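Local coordinates for protein TetR family transcription regulator (Marinobacter aquaeolei, PDB 3PAS) that probably binds cis-regulatory DNA and controls transcription as a dimeric, all-helical regulator of the TetR family, at residues 101-106 and 161-166; 65-70 and 93-98; 153-158 and 180-185; 58-63 and 117-122. All coordinates share one frame; numbering follows the deposited sequence.

Contact 1 of 4, residues 101-106 and 161-166. With ACT (acetate ion), chain M.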
loop_
_atom_site.group_PDB
_atom_site.type_symbol
_atom_site.label_atom_id
_atom_site.label_comp_id
_atom_site.label_asym_id
_atom_site.label_seq_id
_atom_site.Cartn_x
_atom_site.Cartn_y
_atom_site.Cartn_z
ATOM N N GLU B 101 -11.632 7.624 -7.311
ATOM C CA GLU B 101 -11.172 7.289 -8.675
ATOM C C GLU B 101 -9.952 8.108 -9.116
ATOM O O GLU B 101 -9.112 7.636 -9.911
ATOM C CB GLU B 101 -12.342 7.423 -9.674
ATOM C CG GLU B 101 -12.894 8.850 -9.816
ATOM C CD GLU B 101 -13.973 9.275 -8.806
ATOM O OE1 GLU B 101 -14.165 8.627 -7.764
ATOM O OE2 GLU B 101 -14.637 10.281 -9.088
ATOM N N LEU B 102 -9.798 9.327 -8.590
ATOM C CA LEU B 102 -8.616 10.142 -8.888
ATOM C C LEU B 102 -7.368 9.482 -8.279
ATOM O O LEU B 102 -6.329 9.349 -8.926
ATOM C CB LEU B 102 -8.774 11.544 -8.307
ATOM C CG LEU B 102 -9.824 12.505 -8.855
ATOM C CD1 LEU B 102 -9.733 13.808 -7.969
ATOM C CD2 LEU B 102 -9.593 12.816 -10.406
ATOM N N PHE B 103 -7.447 9.088 -7.019
ATOM C CA PHE B 103 -6.350 8.354 -6.384
ATOM C C PHE B 103 -6.053 7.026 -7.121
ATOM O O PHE B 103 -4.897 6.649 -7.281
ATOM C CB PHE B 103 -6.719 7.964 -4.941
ATOM C CG PHE B 103 -6.579 9.064 -3.910
ATOM C CD1 PHE B 103 -6.600 10.404 -4.252
ATOM C CD2 PHE B 103 -6.483 8.724 -2.546
ATOM C CE1 PHE B 103 -6.497 11.405 -3.270
ATOM C CE2 PHE B 103 -6.364 9.709 -1.590
ATOM C CZ PHE B 103 -6.379 11.060 -1.967
ATOM N N ARG B 104 -7.096 6.297 -7.505
ATOM C CA ARG B 104 -6.890 4.998 -8.185
ATOM C C ARG B 104 -6.222 5.184 -9.559
ATOM O O ARG B 104 -5.285 4.445 -9.903
ATOM C CB ARG B 104 -8.209 4.277 -8.312
ATOM C CG ARG B 104 -8.118 2.910 -8.904
ATOM C CD ARG B 104 -9.208 2.028 -8.319
ATOM N NE ARG B 104 -8.629 0.732 -8.018
ATOM C CZ ARG B 104 -7.754 0.503 -7.035
ATOM N NH1 ARG B 104 -7.336 1.487 -6.229
ATOM N NH2 ARG B 104 -7.282 -0.725 -6.859
ATOM N N TYR B 105 -6.690 6.175 -10.316
ATOM C CA TYR B 105 -6.045 6.512 -11.610
ATOM C C TYR B 105 -4.553 6.849 -11.392
ATOM O O TYR B 105 -3.676 6.299 -12.057
ATOM C CB TYR B 105 -6.765 7.625 -12.386
ATOM C CG TYR B 105 -6.202 7.724 -13.789
ATOM C CD1 TYR B 105 -6.700 6.926 -14.794
ATOM C CD2 TYR B 105 -5.060 8.469 -14.051
ATOM C CE1 TYR B 105 -6.167 6.968 -16.098
ATOM C CE2 TYR B 105 -4.497 8.506 -15.328
ATOM C CZ TYR B 105 -5.070 7.744 -16.349
ATOM O OH TYR B 105 -4.552 7.748 -17.620
ATOM N N HIS B 106 -4.261 7.740 -10.448
ATOM C CA HIS B 106 -2.874 8.069 -10.131
ATOM C C HIS B 106 -2.001 6.810 -9.800
ATOM O O HIS B 106 -0.911 6.616 -10.352
ATOM C CB HIS B 106 -2.824 9.076 -8.958
ATOM C CG HIS B 106 -1.430 9.487 -8.614
ATOM N ND1 HIS B 106 -0.639 8.754 -7.750
ATOM C CD2 HIS B 106 -0.654 10.484 -9.093
ATOM C CE1 HIS B 106 0.561 9.296 -7.704
ATOM N NE2 HIS B 106 0.571 10.360 -8.489
ATOM N N HIS B 161 -4.152 4.637 1.918
ATOM C CA HIS B 161 -4.509 3.411 2.650
ATOM C C HIS B 161 -5.736 3.609 3.527
ATOM O O HIS B 161 -6.632 2.797 3.504
ATOM C CB HIS B 161 -3.288 2.951 3.444
ATOM C CG HIS B 161 -3.476 1.674 4.199
ATOM N ND1 HIS B 161 -3.537 0.436 3.584
ATOM C CD2 HIS B 161 -3.597 1.444 5.533
ATOM C CE1 HIS B 161 -3.697 -0.500 4.511
ATOM N NE2 HIS B 161 -3.729 0.082 5.705
ATOM N N LEU B 162 -5.792 4.725 4.258
ATOM C CA LEU B 162 -6.912 5.009 5.161
ATOM C C LEU B 162 -8.181 5.375 4.396
ATOM O O LEU B 162 -9.292 4.980 4.807
ATOM C CB LEU B 162 -6.542 6.087 6.157
ATOM C CG LEU B 162 -5.561 5.602 7.255
ATOM C CD1 LEU B 162 -4.996 6.811 8.109
ATOM C CD2 LEU B 162 -6.237 4.610 8.150
ATOM N N VAL B 163 -8.047 6.122 3.296
ATOM C CA VAL B 163 -9.228 6.380 2.435
ATOM C C VAL B 163 -9.855 5.043 1.975
ATOM O O VAL B 163 -11.064 4.854 1.971
ATOM C CB VAL B 163 -8.875 7.275 1.277
ATOM C CG1 VAL B 163 -10.003 7.188 0.149
ATOM C CG2 VAL B 163 -8.690 8.740 1.789
ATOM N N GLN B 164 -8.998 4.127 1.574
ATOM C CA GLN B 164 -9.439 2.822 1.062
ATOM C C GLN B 164 -10.154 2.055 2.179
ATOM O O GLN B 164 -11.276 1.572 1.978
ATOM C CB GLN B 164 -8.246 2.056 0.506
ATOM C CG GLN B 164 -8.542 0.633 -0.013
ATOM C CD GLN B 164 -7.446 0.105 -0.941
ATOM O OE1 GLN B 164 -7.259 0.598 -2.066
ATOM N NE2 GLN B 164 -6.745 -0.921 -0.485
ATOM N N ARG B 165 -9.543 1.997 3.365
ATOM C CA ARG B 165 -10.204 1.402 4.518
ATOM C C ARG B 165 -11.556 2.050 4.821
ATOM O O ARG B 165 -12.531 1.353 5.142
ATOM C CB ARG B 165 -9.284 1.390 5.752
ATOM C CG ARG B 165 -8.116 0.430 5.632
ATOM C CD ARG B 165 -7.359 0.227 6.949
ATOM N NE ARG B 165 -8.096 -0.702 7.796
ATOM C CZ ARG B 165 -7.611 -1.788 8.390
ATOM N NH1 ARG B 165 -6.319 -2.126 8.325
ATOM N NH2 ARG B 165 -8.433 -2.511 9.135
ATOM N N CYS B 166 -11.649 3.362 4.714
ATOM C CA CYS B 166 -12.910 4.044 4.976
ATOM C C CYS B 166 -13.974 3.600 4.009
ATOM O O CYS B 166 -15.082 3.270 4.415
ATOM C CB CYS B 166 -12.774 5.560 4.854
ATOM S SG CYS B 166 -11.860 6.239 6.162
HETATM C C ACT M . -8.680 4.162 -3.209
HETATM O O ACT M . -9.436 3.424 -2.537
HETATM O OXT ACT M . -8.550 3.837 -4.407
HETATM C CH3 ACT M . -7.967 5.342 -2.618
#

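Contact 2 of 4, residues 65-70 and 93-98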
loop_
_atom_site.group_PDB
_atom_site.type_symbol
_atom_site.label_atom_id
_atom_site.label_comp_id
_atom_site.label_asym_id
_atom_site.label_seq_id
_atom_site.Cartn_x
_atom_site.Cartn_y
_atom_site.Cartn_z
ATOM N N ASP B 65 -2.738 17.361 -11.406
ATOM C CA ASP B 65 -2.942 18.807 -11.224
ATOM C C ASP B 65 -4.076 19.166 -10.282
ATOM O O ASP B 65 -3.929 20.052 -9.433
ATOM C CB ASP B 65 -3.135 19.508 -12.547
ATOM C CG ASP B 65 -1.875 19.444 -13.404
ATOM O OD1 ASP B 65 -0.828 19.000 -12.870
ATOM O OD2 ASP B 65 -1.947 19.792 -14.580
ATOM N N GLN B 66 -5.218 18.520 -10.447
ATOM C CA GLN B 66 -6.337 18.725 -9.541
ATOM C C GLN B 66 -5.919 18.511 -8.091
ATOM O O GLN B 66 -6.212 19.353 -7.225
ATOM C CB GLN B 66 -7.451 17.720 -9.836
ATOM C CG GLN B 66 -8.272 18.200 -10.960
ATOM C CD GLN B 66 -9.506 17.471 -11.004
ATOM O OE1 GLN B 66 -10.406 17.723 -10.197
ATOM N NE2 GLN B 66 -9.589 16.516 -11.936
ATOM N N VAL B 67 -5.298 17.362 -7.835
ATOM C CA VAL B 67 -4.882 17.019 -6.491
ATOM C C VAL B 67 -3.748 17.887 -5.958
ATOM O O VAL B 67 -3.833 18.356 -4.827
ATOM C CB VAL B 67 -4.504 15.528 -6.341
ATOM C CG1 VAL B 67 -3.890 15.276 -4.981
ATOM C CG2 VAL B 67 -5.754 14.638 -6.563
ATOM N N ILE B 68 -2.673 18.047 -6.731
ATOM C CA ILE B 68 -1.508 18.860 -6.295
ATOM C C ILE B 68 -1.940 20.292 -6.028
ATOM O O ILE B 68 -1.584 20.882 -4.993
ATOM C CB ILE B 68 -0.388 18.850 -7.349
ATOM C CG1 ILE B 68 0.199 17.429 -7.412
ATOM C CG2 ILE B 68 0.655 19.958 -7.058
ATOM C CD1 ILE B 68 1.197 17.201 -8.545
ATOM N N ASP B 69 -2.701 20.889 -6.950
ATOM C CA ASP B 69 -3.128 22.280 -6.756
ATOM C C ASP B 69 -3.976 22.510 -5.488
ATOM O O ASP B 69 -3.782 23.517 -4.798
ATOM C CB ASP B 69 -3.855 22.817 -7.972
ATOM C CG ASP B 69 -2.972 22.852 -9.201
ATOM O OD1 ASP B 69 -1.729 22.713 -9.076
ATOM O OD2 ASP B 69 -3.525 22.971 -10.318
ATOM N N ALA B 70 -4.912 21.598 -5.204
ATOM C CA ALA B 70 -5.707 21.646 -3.996
ATOM C C ALA B 70 -4.824 21.509 -2.768
ATOM O O ALA B 70 -5.011 22.226 -1.793
ATOM C CB ALA B 70 -6.788 20.533 -3.976
ATOM N N PHE B 93 -7.347 13.884 2.150
ATOM C CA PHE B 93 -8.165 12.813 2.687
ATOM C C PHE B 93 -9.599 13.019 2.180
ATOM O O PHE B 93 -10.236 12.057 1.750
ATOM C CB PHE B 93 -8.076 12.808 4.207
ATOM C CG PHE B 93 -8.372 11.468 4.824
ATOM C CD1 PHE B 93 -9.630 10.927 4.737
ATOM C CD2 PHE B 93 -7.413 10.794 5.563
ATOM C CE1 PHE B 93 -9.921 9.725 5.322
ATOM C CE2 PHE B 93 -7.685 9.587 6.106
ATOM C CZ PHE B 93 -8.954 9.052 6.024
ATOM N N ARG B 94 -10.087 14.272 2.178
ATOM C CA ARG B 94 -11.429 14.564 1.697
ATOM C C ARG B 94 -11.572 14.302 0.211
ATOM O O ARG B 94 -12.602 13.815 -0.228
ATOM C CB ARG B 94 -11.808 16.011 1.991
ATOM C CG ARG B 94 -12.036 16.249 3.452
ATOM C CD ARG B 94 -12.324 17.725 3.776
ATOM N NE ARG B 94 -12.895 17.823 5.123
ATOM C CZ ARG B 94 -14.051 18.399 5.450
ATOM N NH1 ARG B 94 -14.820 19.026 4.553
ATOM N NH2 ARG B 94 -14.430 18.357 6.716
ATOM N N ILE B 95 -10.553 14.646 -0.567
ATOM C CA ILE B 95 -10.555 14.353 -1.997
ATOM C C ILE B 95 -10.650 12.854 -2.240
ATOM O O ILE B 95 -11.443 12.423 -3.083
ATOM C CB ILE B 95 -9.331 14.948 -2.741
ATOM C CG1 ILE B 95 -9.367 16.485 -2.684
ATOM C CG2 ILE B 95 -9.242 14.388 -4.197
ATOM C CD1 ILE B 95 -7.998 17.169 -3.079
ATOM N N GLY B 96 -9.875 12.064 -1.490
ATOM C CA GLY B 96 -9.905 10.598 -1.610
ATOM C C GLY B 96 -11.290 10.040 -1.310
ATOM O O GLY B 96 -11.758 9.123 -1.983
ATOM N N LEU B 97 -11.943 10.581 -0.274
ATOM C CA LEU B 97 -13.284 10.114 0.117
ATOM C C LEU B 97 -14.367 10.431 -0.928
ATOM O O LEU B 97 -15.240 9.598 -1.177
ATOM C CB LEU B 97 -13.716 10.676 1.475
ATOM C CG LEU B 97 -12.935 10.141 2.685
ATOM C CD1 LEU B 97 -13.375 10.941 3.957
ATOM C CD2 LEU B 97 -13.080 8.607 2.896
ATOM N N GLU B 98 -14.267 11.591 -1.557
ATOM C CA GLU B 98 -15.265 12.023 -2.525
ATOM C C GLU B 98 -14.982 11.555 -3.945
ATOM O O GLU B 98 -15.922 11.234 -4.690
ATOM C CB GLU B 98 -15.410 13.547 -2.479
ATOM C CG GLU B 98 -15.844 14.077 -1.097
ATOM C CD GLU B 98 -17.333 13.853 -0.780
ATOM O OE1 GLU B 98 -18.187 14.477 -1.453
ATOM O OE2 GLU B 98 -17.647 13.089 0.171
#

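Contact 3 of 4, residues 153-158 and 180-185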
loop_
_atom_site.group_PDB
_atom_site.type_symbol
_atom_site.label_atom_id
_atom_site.label_comp_id
_atom_site.label_asym_id
_atom_site.label_seq_id
_atom_site.Cartn_x
_atom_site.Cartn_y
_atom_site.Cartn_z
ATOM N N THR B 153 6.300 7.424 2.615
ATOM C CA THR B 153 5.718 6.259 3.292
ATOM C C THR B 153 4.882 6.589 4.511
ATOM O O THR B 153 3.806 5.969 4.703
ATOM C CB THR B 153 6.849 5.240 3.668
ATOM O OG1 THR B 153 7.477 4.823 2.441
ATOM C CG2 THR B 153 6.312 4.001 4.423
ATOM N N PHE B 154 5.341 7.555 5.307
ATOM C CA PHE B 154 4.697 7.875 6.562
ATOM C C PHE B 154 3.798 9.123 6.550
ATOM O O PHE B 154 3.017 9.282 7.466
ATOM C CB PHE B 154 5.715 8.003 7.710
ATOM C CG PHE B 154 6.303 6.673 8.112
ATOM C CD1 PHE B 154 5.596 5.827 8.924
ATOM C CD2 PHE B 154 7.512 6.225 7.573
ATOM C CE1 PHE B 154 6.079 4.565 9.269
ATOM C CE2 PHE B 154 8.013 4.935 7.887
ATOM C CZ PHE B 154 7.308 4.104 8.754
HETATM N N MSE B 155 3.950 9.992 5.563
HETATM C CA MSE B 155 3.165 11.252 5.483
HETATM C C MSE B 155 2.152 11.314 4.314
HETATM O O MSE B 155 1.142 11.993 4.427
HETATM C CB MSE B 155 4.072 12.476 5.475
HETATM C CG MSE B 155 3.404 13.884 5.442
HETATM SE SE MSE B 155 2.050 14.251 6.758
HETATM C CE MSE B 155 3.271 14.503 8.297
ATOM N N PHE B 156 2.389 10.623 3.213
ATOM C CA PHE B 156 1.428 10.674 2.083
ATOM C C PHE B 156 0.700 9.371 1.831
ATOM O O PHE B 156 -0.539 9.321 1.724
ATOM C CB PHE B 156 2.165 11.190 0.862
ATOM C CG PHE B 156 2.736 12.551 1.085
ATOM C CD1 PHE B 156 1.934 13.675 0.964
ATOM C CD2 PHE B 156 4.053 12.712 1.507
ATOM C CE1 PHE B 156 2.455 14.931 1.214
ATOM C CE2 PHE B 156 4.573 13.971 1.741
ATOM C CZ PHE B 156 3.764 15.077 1.592
ATOM N N ARG B 157 1.446 8.277 1.825
ATOM C CA ARG B 157 0.840 6.997 1.553
ATOM C C ARG B 157 -0.239 6.620 2.532
ATOM O O ARG B 157 -1.192 5.981 2.141
ATOM C CB ARG B 157 1.909 5.895 1.551
ATOM C CG ARG B 157 1.430 4.546 1.124
ATOM C CD ARG B 157 1.064 4.630 -0.336
ATOM N NE ARG B 157 0.769 3.334 -0.895
ATOM C CZ ARG B 157 0.343 3.158 -2.137
ATOM N NH1 ARG B 157 0.149 4.205 -2.944
ATOM N NH2 ARG B 157 0.094 1.938 -2.561
ATOM N N PRO B 158 -0.119 7.018 3.813
ATOM C CA PRO B 158 -1.214 6.549 4.685
ATOM C C PRO B 158 -2.601 7.129 4.355
ATOM O O PRO B 158 -3.608 6.516 4.737
ATOM C CB PRO B 158 -0.762 6.961 6.103
ATOM C CG PRO B 158 0.749 7.015 5.984
ATOM C CD PRO B 158 1.010 7.549 4.577
ATOM N N LEU B 180 -6.511 12.689 13.991
ATOM C CA LEU B 180 -5.735 11.746 14.772
ATOM C C LEU B 180 -4.711 11.014 13.895
ATOM O O LEU B 180 -3.549 10.880 14.263
ATOM C CB LEU B 180 -6.663 10.741 15.418
ATOM C CG LEU B 180 -6.078 9.529 16.128
ATOM C CD1 LEU B 180 -5.111 9.997 17.254
ATOM C CD2 LEU B 180 -7.249 8.743 16.711
ATOM N N ALA B 181 -5.153 10.571 12.718
ATOM C CA ALA B 181 -4.248 9.944 11.759
ATOM C C ALA B 181 -3.134 10.926 11.343
ATOM O O ALA B 181 -1.956 10.530 11.268
ATOM C CB ALA B 181 -5.069 9.497 10.501
ATOM N N PHE B 182 -3.473 12.197 11.073
ATOM C CA PHE B 182 -2.415 13.173 10.791
ATOM C C PHE B 182 -1.441 13.330 11.957
ATOM O O PHE B 182 -0.221 13.434 11.729
ATOM C CB PHE B 182 -2.917 14.594 10.389
ATOM C CG PHE B 182 -1.791 15.616 10.325
ATOM C CD1 PHE B 182 -0.995 15.666 9.230
ATOM C CD2 PHE B 182 -1.489 16.454 11.412
ATOM C CE1 PHE B 182 0.090 16.553 9.162
ATOM C CE2 PHE B 182 -0.408 17.338 11.357
ATOM C CZ PHE B 182 0.365 17.394 10.229
ATOM N N ASN B 183 -1.952 13.375 13.187
ATOM C CA ASN B 183 -1.041 13.477 14.347
ATOM C C ASN B 183 -0.016 12.313 14.426
ATOM O O ASN B 183 1.128 12.506 14.785
ATOM C CB ASN B 183 -1.820 13.588 15.649
ATOM C CG ASN B 183 -2.535 14.948 15.779
ATOM O OD1 ASN B 183 -2.157 15.925 15.129
ATOM N ND2 ASN B 183 -3.591 14.984 16.555
HETATM N N MSE B 184 -0.462 11.127 14.045
HETATM C CA MSE B 184 0.406 9.959 13.973
HETATM C C MSE B 184 1.439 10.114 12.860
HETATM O O MSE B 184 2.637 9.784 13.071
HETATM C CB MSE B 184 -0.413 8.676 13.844
HETATM C CG MSE B 184 -1.228 8.422 15.104
HETATM SE SE MSE B 184 -2.400 6.954 14.951
HETATM C CE MSE B 184 -1.026 5.465 15.176
ATOM N N ALA B 185 0.996 10.598 11.694
ATOM C CA ALA B 185 1.894 10.817 10.548
ATOM C C ALA B 185 2.939 11.854 10.885
ATOM O O ALA B 185 4.132 11.658 10.606
ATOM C CB ALA B 185 1.132 11.228 9.275
#

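Contact 4 of 4, residues 58-63 and 117-122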
loop_
_atom_site.group_PDB
_atom_site.type_symbol
_atom_site.label_atom_id
_atom_site.label_comp_id
_atom_site.label_asym_id
_atom_site.label_seq_id
_atom_site.Cartn_x
_atom_site.Cartn_y
_atom_site.Cartn_z
ATOM N N ALA B 58 -2.497 12.884 -20.600
ATOM C CA ALA B 58 -3.281 14.092 -20.286
ATOM C C ALA B 58 -4.164 13.859 -19.044
ATOM O O ALA B 58 -4.380 14.763 -18.224
ATOM C CB ALA B 58 -4.143 14.548 -21.522
ATOM N N THR B 59 -4.719 12.664 -18.943
ATOM C CA THR B 59 -5.564 12.282 -17.819
ATOM C C THR B 59 -4.716 12.226 -16.550
ATOM O O THR B 59 -5.153 12.658 -15.484
ATOM C CB THR B 59 -6.323 10.920 -18.062
ATOM O OG1 THR B 59 -7.186 11.041 -19.220
ATOM C CG2 THR B 59 -7.254 10.572 -16.863
ATOM N N PHE B 60 -3.513 11.672 -16.657
ATOM C CA PHE B 60 -2.627 11.615 -15.503
ATOM C C PHE B 60 -2.327 13.047 -15.009
ATOM O O PHE B 60 -2.410 13.338 -13.798
ATOM C CB PHE B 60 -1.356 10.858 -15.802
ATOM C CG PHE B 60 -0.434 10.766 -14.628
ATOM C CD1 PHE B 60 -0.749 9.966 -13.591
ATOM C CD2 PHE B 60 0.683 11.559 -14.549
ATOM C CE1 PHE B 60 0.095 9.879 -12.466
ATOM C CE2 PHE B 60 1.530 11.465 -13.456
ATOM C CZ PHE B 60 1.231 10.651 -12.430
ATOM N N TYR B 61 -2.033 13.950 -15.932
ATOM C CA TYR B 61 -1.788 15.348 -15.557
ATOM C C TYR B 61 -2.988 16.080 -15.026
ATOM O O TYR B 61 -2.869 16.923 -14.121
ATOM C CB TYR B 61 -1.190 16.129 -16.727
ATOM C CG TYR B 61 0.207 15.732 -17.069
ATOM C CD1 TYR B 61 1.137 15.446 -16.069
ATOM C CD2 TYR B 61 0.651 15.733 -18.381
ATOM C CE1 TYR B 61 2.445 15.107 -16.375
ATOM C CE2 TYR B 61 1.974 15.402 -18.693
ATOM C CZ TYR B 61 2.863 15.100 -17.680
ATOM O OH TYR B 61 4.164 14.770 -17.964
ATOM N N TYR B 62 -4.154 15.792 -15.585
ATOM C CA TYR B 62 -5.395 16.328 -15.075
ATOM C C TYR B 62 -5.637 15.868 -13.611
ATOM O O TYR B 62 -5.982 16.678 -12.719
ATOM C CB TYR B 62 -6.532 15.846 -15.972
ATOM C CG TYR B 62 -7.918 16.054 -15.433
ATOM C CD1 TYR B 62 -8.515 17.295 -15.488
ATOM C CD2 TYR B 62 -8.666 14.991 -14.920
ATOM C CE1 TYR B 62 -9.807 17.487 -15.040
ATOM C CE2 TYR B 62 -9.945 15.187 -14.474
ATOM C CZ TYR B 62 -10.515 16.459 -14.541
ATOM O OH TYR B 62 -11.815 16.702 -14.083
ATOM N N VAL B 63 -5.460 14.579 -13.363
ATOM C CA VAL B 63 -5.684 14.013 -12.031
ATOM C C VAL B 63 -4.643 14.620 -11.038
ATOM O O VAL B 63 -4.988 15.175 -9.989
ATOM C CB VAL B 63 -5.627 12.470 -12.099
ATOM C CG1 VAL B 63 -5.514 11.884 -10.719
ATOM C CG2 VAL B 63 -6.870 11.884 -12.886
ATOM N N PRO B 117 10.511 8.667 -15.317
ATOM C CA PRO B 117 11.129 9.681 -14.452
ATOM C C PRO B 117 10.831 11.127 -14.847
ATOM O O PRO B 117 10.760 11.995 -13.980
ATOM C CB PRO B 117 12.631 9.396 -14.606
ATOM C CG PRO B 117 12.690 7.911 -14.940
ATOM C CD PRO B 117 11.491 7.663 -15.791
ATOM N N GLU B 118 10.683 11.397 -16.140
ATOM C CA GLU B 118 10.364 12.740 -16.623
ATOM C C GLU B 118 8.953 13.188 -16.145
ATOM O O GLU B 118 8.731 14.353 -15.837
ATOM C CB GLU B 118 10.393 12.718 -18.154
ATOM C CG GLU B 118 10.119 14.055 -18.906
ATOM C CD GLU B 118 9.467 13.835 -20.293
ATOM O OE1 GLU B 118 8.298 13.374 -20.319
ATOM O OE2 GLU B 118 10.102 14.128 -21.342
ATOM N N ILE B 119 8.000 12.261 -16.148
ATOM C CA ILE B 119 6.633 12.565 -15.704
ATOM C C ILE B 119 6.665 12.891 -14.190
ATOM O O ILE B 119 6.133 13.914 -13.761
ATOM C CB ILE B 119 5.669 11.441 -16.041
ATOM C CG1 ILE B 119 5.527 11.321 -17.579
ATOM C CG2 ILE B 119 4.276 11.694 -15.386
ATOM C CD1 ILE B 119 4.850 10.050 -18.031
ATOM N N GLN B 120 7.322 12.014 -13.441
ATOM C CA GLN B 120 7.614 12.168 -12.013
ATOM C C GLN B 120 8.176 13.535 -11.732
ATOM O O GLN B 120 7.637 14.245 -10.911
ATOM C CB GLN B 120 8.657 11.145 -11.597
ATOM C CG GLN B 120 9.198 11.277 -10.186
ATOM C CD GLN B 120 8.704 10.182 -9.302
ATOM O OE1 GLN B 120 7.528 9.802 -9.343
ATOM N NE2 GLN B 120 9.608 9.634 -8.504
ATOM N N ALA B 121 9.225 13.910 -12.466
ATOM C CA ALA B 121 9.895 15.199 -12.301
ATOM C C ALA B 121 8.934 16.350 -12.542
ATOM O O ALA B 121 8.952 17.354 -11.785
ATOM C CB ALA B 121 11.111 15.318 -13.250
ATOM N N ARG B 122 8.090 16.223 -13.572
ATOM C CA ARG B 122 7.108 17.280 -13.865
ATOM C C ARG B 122 6.138 17.496 -12.667
ATOM O O ARG B 122 5.822 18.623 -12.315
ATOM C CB ARG B 122 6.343 16.961 -15.152
ATOM C CG ARG B 122 5.315 18.018 -15.605
ATOM C CD ARG B 122 3.964 17.856 -14.866
ATOM N NE ARG B 122 2.857 18.539 -15.529
ATOM C CZ ARG B 122 1.623 18.665 -15.045
ATOM N NH1 ARG B 122 1.308 18.161 -13.856
ATOM N NH2 ARG B 122 0.708 19.318 -15.748
#

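Contact 1 of 4, residues 101-106 and 161-166
Arg104 and Gln164 reach across the widely spaced helices 100-110 and 148-167 with a bound acetate ion, probably from the crystallisation liquor, lodged beside them; Arg104 NH1 still stops 4.3 Å from Gln164 OE1. The acetate sits with its two ends in different company. Its OXT takes a weak hydrogen bond from Arg104 NH1 at 3.2 Å, strongly bent at an N-H...O angle of 122°, and the same nitrogen has a weak second bond to Tyr160 OH. A cationic, many-jointed side chain suits this spot, since bends at its second and third torsions bring the guanidinium round to the anion. Gln164 runs extended from a CG anti to the backbone N (chi1 177°), which carries its OE1 to 3.6 Å from acetate O, a packing contact. An alanine at Gln164 would remove this amide arm, which is likely to leave acetate O less enclosed and the Arg104 guanidinium without its neighbour across the gap. The acetate methyl turns to the apolar part, 3.7 Å from Phe103 CD2 and 3.9 Å from Val163 CG1. Beta-branched Val163 serves two partners, since its other methyl, CG2, lies 4.2 Å from Phe103 CE2. Both helices belong to the C-terminal domain, which in TetR-family relatives commonly houses the effector pocket; whether the acetate marks one here is open.

Contact 2 of 4, residues 65-70 and 93-98
Ile95 alone carries the side of helix 81-98 in this contact, meeting Val67 and Ala70 of helix 52-76. Along 93-98 the chain first points Phe93 toward helix 148-167, where it packs on Leu162 and Val163, and then Arg94 makes a salt bridge to Asp175. Ile95 comes next and turns to the other helix. Its CG1 lies anti to the carbonyl carbon (chi1 -64°) and the extended arm carries CD1 to within 3.7 Å of Ala70 CB. The second branch, CG2, touches Val67 CG2 at 4.2 Å, and the forked isoleucine thus spans two residues one helical turn apart. Ala70, with just a methyl, lets the longer arm come close, while Val67 offers a branched surface beside it. A propanediol molecule, probably from the crystallisation liquor, lies about 4 Å from the Ile95 side chain. Further on, Leu97 packs on Cys166 of helix 148-167. This is plain apolar helix-helix packing, joining two successive helices of the all-alpha TetR-family fold.

Contact 3 of 4, residues 153-158 and 180-185
Met155, modelled as selenomethionine, reaches over to Phe182 and Ala185 in an antiparallel helix pair whose segment axes approach to 9.4 Å at 152°; in TetR-family dimers the last two long helices of each subunit typically form a four-helix bundle. Its SE touches Phe182 CE1 at 3.9 Å in a Met-aromatic contact, 5.0 Å from the ring centroid and, at 68° off the ring normal, oblique to the ring. The terminal CE curls back to 3.7 Å from Ala185 C, and a flexible, polarisable thioether-type chain suits this hooked path, bent at its second and third torsions. Ala185 is small enough for the backbones to close in, bringing its CA within 5.2 Å of the Met155 CA. Outside this shell, Trp89 meets the Phe182 ring edge-to-face, and Phe154 packs on Met184 of the second subunit. The backbone here is shaped by a wider pi-type turn at 153-156 and by a kink at Pro158. Proline has no N-H to offer the carbonyl four residues earlier, Phe154 O. That oxygen is buried without a polar partner, and what it faces is a methyl, Ala185 CB, 3.3 Å away.

Contact 4 of 4, residues 58-63 and 117-122
Tyr61 and Arg122 form an off-centre cation-pi stack between two roughly parallel helices, 52-76 and 117-126, whose segment axes are inclined by 26°. The guanidinium lies flat on one face of the phenol ring, planes 22° apart, with Arg122 CZ just 3.4 Å from Tyr61 CD1 and 4.0 Å from the ring centroid. A bend at its second torsion (chi2 -83°) folds the arginine along the ring, bringing its CD within 3.5 Å of Tyr61 CE1. Such a flat cation can lie on the electron-rich phenol face while its NH1 still pairs with Asp65, one turn further along the tyrosine's helix, which should help hold it level. An alanine in place of Arg122 would probably leave Asp65 without that cationic mate and take the cation from one face of the tyrosine ring. Ile119 completes the contact: its CG1 approaches Tyr61 OH at 3.7 Å. Its beta-branch gives a second arm for the buried Phe60 ring, whose CE2 meets Ile119 CG2 at 3.4 Å.

How the contacts relate
Helix 52-76 joins contacts 2 and 4, where Asp65 of the first makes a salt bridge to Arg122 of the second; contact 2 is nested inside the loop contact 4 closes. Contacts 1 and 2, centres 10 Å apart, meet where Phe103 CZ lies 3.6 Å from Gly96 CA, where no side chain bars the ring. Contact 1 reaches contact 4, with His106 CD2 3.5 Å from Phe60 CE1, and contact 3, through Leu162 CD1 and Ala181 CB at 3.6 Å. Contacts 3 and 4 stand 24 Å apart between centres, on opposite sides of the chain's centre. Contact 1 has the acetate; it and contact 3 touch the second subunit. The predicted helix-turn-helix, residues 30-49, lies in none.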